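Local coordinates for protein cellulose synthase 1 (Gluconacetobacter xylinus, PDB 4I86) that contains a PilZ domain, a small beta-barrel regulatory module that binds cyclic di-GMP, at residues F95-I98 with R99-G103. Numbering follows the deposited sequence.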
loop_
_atom_site.group_PDB
_atom_site.type_symbol
_atom_site.label_atom_id
_atom_site.label_comp_id
_atom_site.label_asym_id
_atom_site.label_seq_id
_atom_site.Cartn_x
_atom_site.Cartn_y
_atom_site.Cartn_z
ATOM N N PHE A 95 8.027 10.883 0.793
ATOM C CA PHE A 95 9.156 10.334 0.053
ATOM C C PHE A 95 9.303 8.825 0.107
ATOM O O PHE A 95 9.967 8.246 -0.749
ATOM C CB PHE A 95 10.471 11.029 0.428
ATOM C CG PHE A 95 10.638 12.371 -0.226
ATOM C CD1 PHE A 95 10.939 12.460 -1.576
ATOM C CD2 PHE A 95 10.466 13.538 0.497
ATOM C CE1 PHE A 95 11.074 13.705 -2.195
ATOM C CE2 PHE A 95 10.613 14.785 -0.111
ATOM C CZ PHE A 95 10.917 14.859 -1.459
ATOM N N SER A 96 8.682 8.178 1.085
ATOM C CA SER A 96 8.665 6.720 1.074
ATOM C C SER A 96 7.805 6.265 -0.084
ATOM O O SER A 96 8.158 5.333 -0.802
ATOM C CB SER A 96 8.112 6.165 2.381
ATOM O OG SER A 96 8.966 6.536 3.446
ATOM N N VAL A 97 6.681 6.950 -0.280
ATOM C CA VAL A 97 5.799 6.661 -1.409
ATOM C C VAL A 97 6.529 6.903 -2.727
ATOM O O VAL A 97 6.465 6.076 -3.621
ATOM C CB VAL A 97 4.510 7.505 -1.369
ATOM C CG1 VAL A 97 3.693 7.317 -2.672
ATOM C CG2 VAL A 97 3.684 7.131 -0.150
ATOM N N ILE A 98 7.216 8.039 -2.840
ATOM C CA ILE A 98 8.004 8.350 -4.032
ATOM C C ILE A 98 9.072 7.274 -4.276
ATOM O O ILE A 98 9.242 6.791 -5.404
ATOM C CB ILE A 98 8.646 9.768 -3.944
ATOM C CG1 ILE A 98 7.571 10.856 -3.985
ATOM C CG2 ILE A 98 9.691 9.975 -5.027
ATOM C CD1 ILE A 98 8.097 12.286 -3.756
ATOM N N ARG A 99 9.795 6.891 -3.227
ATOM C CA ARG A 99 10.864 5.900 -3.386
ATOM C C ARG A 99 10.322 4.578 -3.924
ATOM O O ARG A 99 10.949 3.946 -4.762
ATOM C CB ARG A 99 11.600 5.652 -2.060
ATOM C CG ARG A 99 12.599 6.745 -1.683
ATOM C CD ARG A 99 13.523 6.283 -0.530
ATOM N NE ARG A 99 12.877 6.421 0.762
ATOM C CZ ARG A 99 12.872 5.493 1.709
ATOM N NH1 ARG A 99 13.497 4.338 1.532
ATOM N NH2 ARG A 99 12.242 5.735 2.844
ATOM N N LEU A 100 9.177 4.155 -3.399
ATOM C CA LEU A 100 8.493 2.949 -3.848
ATOM C C LEU A 100 8.061 3.022 -5.307
ATOM O O LEU A 100 8.437 2.168 -6.115
ATOM C CB LEU A 100 7.262 2.685 -2.978
ATOM C CG LEU A 100 6.367 1.479 -3.314
ATOM C CD1 LEU A 100 7.165 0.169 -3.323
ATOM C CD2 LEU A 100 5.183 1.383 -2.328
ATOM N N VAL A 101 7.261 4.029 -5.638
ATOM C CA VAL A 101 6.724 4.172 -6.990
ATOM C C VAL A 101 7.800 4.425 -8.041
ATOM O O VAL A 101 7.834 3.745 -9.062
ATOM C CB VAL A 101 5.667 5.297 -7.066
ATOM C CG1 VAL A 101 5.195 5.515 -8.518
ATOM C CG2 VAL A 101 4.496 4.977 -6.165
ATOM N N PHE A 102 8.677 5.398 -7.805
ATOM C CA PHE A 102 9.764 5.670 -8.758
ATOM C C PHE A 102 10.888 4.630 -8.686
ATOM O O PHE A 102 11.590 4.407 -9.683
ATOM C CB PHE A 102 10.345 7.081 -8.599
ATOM C CG PHE A 102 9.430 8.195 -9.101
ATOM C CD1 PHE A 102 9.682 8.834 -10.312
ATOM C CD2 PHE A 102 8.347 8.617 -8.346
ATOM C CE1 PHE A 102 8.849 9.853 -10.772
ATOM C CE2 PHE A 102 7.491 9.634 -8.811
ATOM C CZ PHE A 102 7.755 10.253 -10.026
ATOM N N GLY A 103 11.076 4.001 -7.523
ATOM C CA GLY A 103 12.069 2.938 -7.403
ATOM C C GLY A 103 11.670 1.794 -8.320
ATOM O O GLY A 103 12.518 1.142 -8.937
#
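With CG2 of Ile98 anti to its backbone N and CG1 beside that nitrogen (chi1 -67°), the CG2 methyl faces the ring of Phe102 one helical turn on, whose own CG stands beside its backbone N so that the ring extends outward from the helix. The CD2 edge of Phe102 therefore meets Ile98 CG2 at 3.8 Å, and Ile98 O lies at the same edge, in the ring plane, 3.6 Å from Phe102 CD2. Ile98 O also accepts a hydrogen bond from the amide N-H of Phe102, N to O 2.8 Å. One turn earlier the long chain of Arg99 runs back along the helix past the carbonyl of Phe95, its CG 3.2 Å from Phe95 O; a bend farther along the chain then brings Arg99 NH2 obliquely to within 3.4 Å of Ser96 OG. The serine hydroxyl is hydrogen-bonded to Gln92 O, and Arg99 NH1 forms a salt bridge with Glu66, tying this helix to strand 66-77. In the PilZ fold such a C-terminal helix, here 91-105, packs beside an antiparallel barrel, and it is the buried side of the helix that turns to the strands. There Val97 and Leu100 rest on Leu70 and Trp86. Val101 adds a looser apolar contact, its CG2 4.3 Å from Val97 CG1, and its amide N-H donates a nearly straight hydrogen bond to Val97 O (N to O 3.0 Å, 177° at the hydrogen).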